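Nucleoside phosphorylase, putative (PDB 3BJE) acts as a homodimeric uridine phosphorylase, a nucleoside phosphorylase that splits uridine with phosphate into uracil and ribose 1-phosphate. Local coordinates at residues Glu190-Val195 with Ile204-Ser209; His166-Asp171 with Ile241-Thr246. All blocks are in the same frame, centred on the assembly; numbering follows the deposited sequence.

Contact 1: residues Glu190-Val195 with Ile204-Ser209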
loop_
_atom_site.group_PDB
_atom_site.type_symbol
_atom_site.label_atom_id
_atom_site.label_comp_id
_atom_site.label_asym_id
_atom_site.label_seq_id
_atom_site.Cartn_x
_atom_site.Cartn_y
_atom_site.Cartn_z
ATOM N N GLU A 190 5.229 -18.121 20.198
ATOM C CA GLU A 190 6.360 -17.616 20.968
ATOM C C GLU A 190 6.852 -16.272 20.416
ATOM O O GLU A 190 7.116 -15.336 21.172
ATOM C CB GLU A 190 7.490 -18.652 20.972
ATOM C CG GLU A 190 8.722 -18.252 21.777
ATOM C CD GLU A 190 8.471 -18.071 23.280
ATOM O OE1 GLU A 190 7.343 -18.330 23.787
ATOM O OE2 GLU A 190 9.435 -17.653 23.954
ATOM N N ILE A 191 6.946 -16.164 19.089
ATOM C CA ILE A 191 7.310 -14.888 18.465
ATOM C C ILE A 191 6.317 -13.802 18.887
ATOM O O ILE A 191 6.717 -12.732 19.327
ATOM C CB ILE A 191 7.378 -14.998 16.908
ATOM C CG1 ILE A 191 8.586 -15.841 16.493
ATOM C CG2 ILE A 191 7.433 -13.606 16.265
ATOM C CD1 ILE A 191 8.611 -16.236 15.014
ATOM N N ARG A 192 5.026 -14.078 18.759
ATOM C CA ARG A 192 4.030 -13.075 19.109
ATOM C C ARG A 192 4.153 -12.670 20.577
ATOM O O ARG A 192 4.074 -11.478 20.895
ATOM C CB ARG A 192 2.614 -13.549 18.826
ATOM C CG ARG A 192 1.652 -12.395 18.851
ATOM C CD ARG A 192 0.267 -12.806 18.439
ATOM N NE ARG A 192 -0.573 -11.617 18.296
ATOM C CZ ARG A 192 -1.190 -11.001 19.297
ATOM N NH1 ARG A 192 -1.091 -11.441 20.546
ATOM N NH2 ARG A 192 -1.924 -9.930 19.043
ATOM N N ARG A 193 4.342 -13.649 21.462
ATOM C CA ARG A 193 4.462 -13.379 22.897
ATOM C C ARG A 193 5.650 -12.456 23.163
ATOM O O ARG A 193 5.525 -11.473 23.893
ATOM C CB ARG A 193 4.616 -14.686 23.709
ATOM C CG ARG A 193 4.751 -14.469 25.212
ATOM C CD ARG A 193 5.057 -15.762 25.941
ATOM N NE ARG A 193 6.452 -16.189 25.816
ATOM C CZ ARG A 193 7.443 -15.808 26.629
ATOM N NH1 ARG A 193 7.229 -14.937 27.610
ATOM N NH2 ARG A 193 8.671 -16.281 26.438
ATOM N N ILE A 194 6.804 -12.780 22.594
ATOM C CA ILE A 194 8.006 -11.999 22.829
ATOM C C ILE A 194 7.846 -10.590 22.274
ATOM O O ILE A 194 8.139 -9.611 22.949
ATOM C CB ILE A 194 9.258 -12.703 22.239
ATOM C CG1 ILE A 194 9.574 -13.972 23.029
ATOM C CG2 ILE A 194 10.479 -11.784 22.235
ATOM C CD1 ILE A 194 10.108 -13.729 24.445
ATOM N N VAL A 195 7.343 -10.473 21.054
ATOM C CA VAL A 195 7.156 -9.150 20.454
ATOM C C VAL A 195 6.155 -8.303 21.260
ATOM O O VAL A 195 6.383 -7.112 21.489
ATOM C CB VAL A 195 6.688 -9.254 18.970
ATOM C CG1 VAL A 195 6.338 -7.869 18.422
ATOM C CG2 VAL A 195 7.781 -9.887 18.116
ATOM N N ILE A 204 -0.283 -2.961 19.488
ATOM C CA ILE A 204 -0.811 -3.340 18.169
ATOM C C ILE A 204 -1.195 -4.813 18.166
ATOM O O ILE A 204 -0.463 -5.643 18.670
ATOM C CB ILE A 204 0.253 -3.107 17.066
ATOM C CG1 ILE A 204 0.757 -1.656 17.106
ATOM C CG2 ILE A 204 -0.279 -3.466 15.668
ATOM C CD1 ILE A 204 -0.300 -0.621 16.654
ATOM N N ASP A 205 -2.328 -5.144 17.557
ATOM C CA ASP A 205 -2.752 -6.548 17.400
ATOM C C ASP A 205 -1.966 -7.166 16.228
ATOM O O ASP A 205 -2.513 -7.464 15.164
ATOM C CB ASP A 205 -4.271 -6.645 17.178
ATOM C CG ASP A 205 -4.777 -8.069 17.152
ATOM O OD1 ASP A 205 -4.038 -9.011 17.508
ATOM O OD2 ASP A 205 -5.947 -8.259 16.779
ATOM N N ILE A 206 -0.663 -7.345 16.428
ATOM C CA ILE A 206 0.206 -7.931 15.399
ATOM C C ILE A 206 -0.178 -9.372 15.075
ATOM O O ILE A 206 -0.796 -10.069 15.889
ATOM C CB ILE A 206 1.692 -7.868 15.787
ATOM C CG1 ILE A 206 1.950 -8.650 17.081
ATOM C CG2 ILE A 206 2.118 -6.425 15.973
ATOM C CD1 ILE A 206 3.408 -8.957 17.331
ATOM N N TYR A 207 0.162 -9.806 13.869
ATOM C CA TYR A 207 0.024 -11.195 13.517
ATOM C C TYR A 207 1.375 -11.775 13.098
ATOM O O TYR A 207 2.380 -11.067 13.081
ATOM C CB TYR A 207 -1.023 -11.396 12.444
ATOM C CG TYR A 207 -0.755 -10.785 11.094
ATOM C CD1 TYR A 207 -0.246 -11.553 10.050
ATOM C CD2 TYR A 207 -1.052 -9.451 10.840
ATOM C CE1 TYR A 207 -0.012 -11.001 8.802
ATOM C CE2 TYR A 207 -0.825 -8.884 9.589
ATOM C CZ TYR A 207 -0.310 -9.677 8.567
ATOM O OH TYR A 207 -0.131 -9.169 7.292
ATOM N N THR A 208 1.399 -13.084 12.838
ATOM C CA THR A 208 2.602 -13.757 12.395
ATOM C C THR A 208 2.307 -14.648 11.203
ATOM O O THR A 208 1.150 -14.980 10.923
ATOM C CB THR A 208 3.196 -14.621 13.524
ATOM O OG1 THR A 208 2.225 -15.575 13.954
ATOM C CG2 THR A 208 3.634 -13.756 14.748
ATOM N N SER A 209 3.368 -15.052 10.528
ATOM C CA SER A 209 3.296 -16.104 9.506
ATOM C C SER A 209 4.679 -16.740 9.324
ATOM O O SER A 209 5.597 -16.542 10.134
ATOM C CB SER A 209 2.759 -15.537 8.185
ATOM O OG SER A 209 2.378 -16.566 7.275
#
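Helix 186-198 packs against the segment leading into strand 207-210 of the phosphorylase fold, and Arg192 and Ile206 carry most of the contact between the helix and this segment. Arg192 sends an extended chain off the helix, with CG anti to the backbone N (chi1 -165°), and its guanidinium ends beside the backbone of the other segment. Arg192 NE donates to Ile206 O at 2.9 Å, a nearly straight bond (164° at the hydrogen) with the acceptor close to the guanidinium plane; NH2 adds a weak bond to the same oxygen. Arg192 NH2 also forms a salt bridge with Asp205 OD1 at 2.8 Å, the carboxylate plane standing almost perpendicular to the guanidinium. Asp205 sits at the centre of an inverse gamma turn, and with Ile206 O it holds the rotation of the guanidinium.

Alongside these polar bonds the contact turns apolar. The Ile206 chain runs past that of Arg192 in the opposite direction, and Ile206 CD1 presses on Val195 CG1 at 3.3 Å, tighter than usual for two carbons. Farther along, Ile191 CG2 meets Thr208 CG2 at 4.1 Å, methyl to methyl, while the Thr208 hydroxyl bonds to Gln188 of the same helix. Ile191, Val195 and Ile206 all reach Ile168 of strand 161-169, the antiparallel neighbour of strand 207-210, and Ile191 also touches strand 279-281.

Contact 2: residues His166-Asp171 with Ile241-Thr246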
loop_
_atom_site.group_PDB
_atom_site.type_symbol
_atom_site.label_atom_id
_atom_site.label_comp_id
_atom_site.label_asym_id
_atom_site.label_seq_id
_atom_site.Cartn_x
_atom_site.Cartn_y
_atom_site.Cartn_z
ATOM N N HIS A 166 10.305 -16.900 9.552
ATOM C CA HIS A 166 9.049 -16.400 10.128
ATOM C C HIS A 166 8.846 -14.937 9.777
ATOM O O HIS A 166 9.770 -14.255 9.347
ATOM C CB HIS A 166 9.043 -16.595 11.652
ATOM C CG HIS A 166 9.149 -18.033 12.064
ATOM N ND1 HIS A 166 10.355 -18.634 12.344
ATOM C CD2 HIS A 166 8.205 -18.997 12.212
ATOM C CE1 HIS A 166 10.153 -19.904 12.657
ATOM N NE2 HIS A 166 8.854 -20.149 12.601
ATOM N N ALA A 167 7.608 -14.483 9.926
ATOM C CA ALA A 167 7.246 -13.101 9.648
ATOM C C ALA A 167 6.394 -12.540 10.783
ATOM O O ALA A 167 5.562 -13.239 11.348
ATOM C CB ALA A 167 6.456 -13.024 8.363
ATOM N N ILE A 168 6.617 -11.265 11.089
ATOM C CA ILE A 168 5.751 -10.490 11.970
ATOM C C ILE A 168 4.990 -9.487 11.130
ATOM O O ILE A 168 5.596 -8.683 10.420
ATOM C CB ILE A 168 6.555 -9.716 13.013
ATOM C CG1 ILE A 168 7.379 -10.668 13.890
ATOM C CG2 ILE A 168 5.620 -8.866 13.903
ATOM C CD1 ILE A 168 8.633 -10.018 14.462
ATOM N N GLY A 169 3.658 -9.556 11.184
ATOM C CA GLY A 169 2.792 -8.573 10.553
ATOM C C GLY A 169 2.537 -7.433 11.503
ATOM O O GLY A 169 1.753 -7.562 12.427
ATOM N N MET A 170 3.221 -6.316 11.284
ATOM C CA MET A 170 2.924 -5.077 12.005
ATOM C C MET A 170 1.808 -4.283 11.302
ATOM O O MET A 170 1.257 -3.344 11.863
ATOM C CB MET A 170 4.177 -4.227 12.147
ATOM C CG MET A 170 5.362 -4.994 12.737
ATOM S SD MET A 170 6.813 -3.980 13.078
ATOM C CE MET A 170 7.232 -3.456 11.400
ATOM N N ASP A 171 1.567 -4.630 10.046
ATOM C CA ASP A 171 0.440 -4.159 9.283
ATOM C C ASP A 171 -0.830 -4.829 9.817
ATOM O O ASP A 171 -0.764 -5.647 10.748
ATOM C CB ASP A 171 0.647 -4.566 7.836
ATOM C CG ASP A 171 0.698 -6.077 7.682
ATOM O OD1 ASP A 171 1.686 -6.720 8.134
ATOM O OD2 ASP A 171 -0.298 -6.640 7.155
ATOM N N ILE A 241 19.225 -15.768 7.470
ATOM C CA ILE A 241 17.859 -16.277 7.579
ATOM C C ILE A 241 17.290 -15.895 8.927
ATOM O O ILE A 241 17.954 -16.066 9.950
ATOM C CB ILE A 241 17.764 -17.813 7.500
ATOM C CG1 ILE A 241 18.588 -18.365 6.336
ATOM C CG2 ILE A 241 16.284 -18.230 7.397
ATOM C CD1 ILE A 241 18.949 -19.819 6.502
ATOM N N GLY A 242 16.047 -15.431 8.935
ATOM C CA GLY A 242 15.432 -15.040 10.190
ATOM C C GLY A 242 14.057 -14.457 10.006
ATOM O O GLY A 242 13.411 -14.655 8.977
ATOM N N THR A 243 13.620 -13.716 11.016
ATOM C CA THR A 243 12.271 -13.191 11.030
ATOM C C THR A 243 12.232 -11.839 10.338
ATOM O O THR A 243 13.070 -10.965 10.594
ATOM C CB THR A 243 11.752 -13.091 12.482
ATOM O OG1 THR A 243 11.641 -14.402 13.034
ATOM C CG2 THR A 243 10.385 -12.432 12.536
ATOM N N THR A 244 11.244 -11.679 9.457
ATOM C CA THR A 244 11.011 -10.429 8.754
ATOM C C THR A 244 9.832 -9.692 9.395
ATOM O O THR A 244 8.738 -10.264 9.542
ATOM C CB THR A 244 10.698 -10.693 7.260
ATOM O OG1 THR A 244 11.795 -11.422 6.682
ATOM C CG2 THR A 244 10.442 -9.361 6.498
ATOM N N ALA A 245 10.032 -8.431 9.785
ATOM C CA ALA A 245 8.945 -7.592 10.295
ATOM C C ALA A 245 8.414 -6.716 9.175
ATOM O O ALA A 245 9.171 -5.976 8.550
ATOM C CB ALA A 245 9.448 -6.730 11.458
ATOM N N THR A 246 7.120 -6.811 8.914
ATOM C CA THR A 246 6.492 -6.063 7.848
ATOM C C THR A 246 5.627 -4.912 8.384
ATOM O O THR A 246 4.798 -5.089 9.270
ATOM C CB THR A 246 5.624 -6.980 6.973
ATOM O OG1 THR A 246 6.442 -8.010 6.406
ATOM C CG2 THR A 246 4.885 -6.206 5.837
#
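Ile168 and Thr243 meet at about a right angle, the isoleucine tip lying against the threonine methyl: Ile168 CD1 is 3.6 Å from Thr243 CG2. Thr243 OG1 is anti to the carbonyl carbon (chi1 -65°), which leaves CG2 anti to the backbone N, and OG1 of Thr243 lies 3.7 Å from His166 CB. Both His166 ND1 and Thr243 OG1 bond to Glu286 OE2, so one carboxylate oxygen ties the two side chains together.

The backbones form a parallel pair, with strands 167-169 and 241-246 inclined by 17°. Thr244 makes two bonds to the same strand, its N to His166 O and its O to Ile168 N; Thr246 N then donates to Ile168 O at 2.8 Å, almost straight. Ile168 and Ala245 share one face of the sheet, while Ala167, Thr244 and Thr246 occupy the other.

Past the end of the strand, Met170 N continues the ladder with a more bent bond to Thr246 O at 2.8 Å. The Met170 chain bends at chi3 (-64°), bringing Met170 CE to 4.0 Å from Ala245 CB on the Ile168 face. Asp171 crosses Thr246 obliquely; its carboxylate is held by Tyr207 OH at OD2 and Ser296 OG at OD1. Thr246 OG1 bonds to Glu292, a residue of both ligand pockets; the Thr246 side chain is itself about 7 Å from bound ribose 1-phosphate, hence second-shell.

Met170 O bonds to Tyr176 and Asn172 of the second subunit. Helix 186-198 covers Ile168, helix 97-112 touches Asp171 and Thr246, and strand 284-292 flanks strand 239-246 in parallel.

Both contacts are buried, but contact 2 lies deeper: its centre is about 10 Å from that of the chain, the centre of contact 1 about 18 Å. Strand 161-169 joins them: it pairs in parallel with 239-246 and antiparallel with 207-210, where Tyr207 O is 2.7 Å from Gly169 N. Their chemistry follows their place in the fold. Contact 2 is held by a backbone ladder whose Thr246 end approaches the ligands; contact 1, away from the annotated sites, relies on side chains, one of which grips a backbone carbonyl, with a charged pair at its partly exposed edge and methyl groups within. Tyr207 OH bridges them, 2.5 Å from Asp171 OD2, and Ile191 CD1 packs on His166 CB.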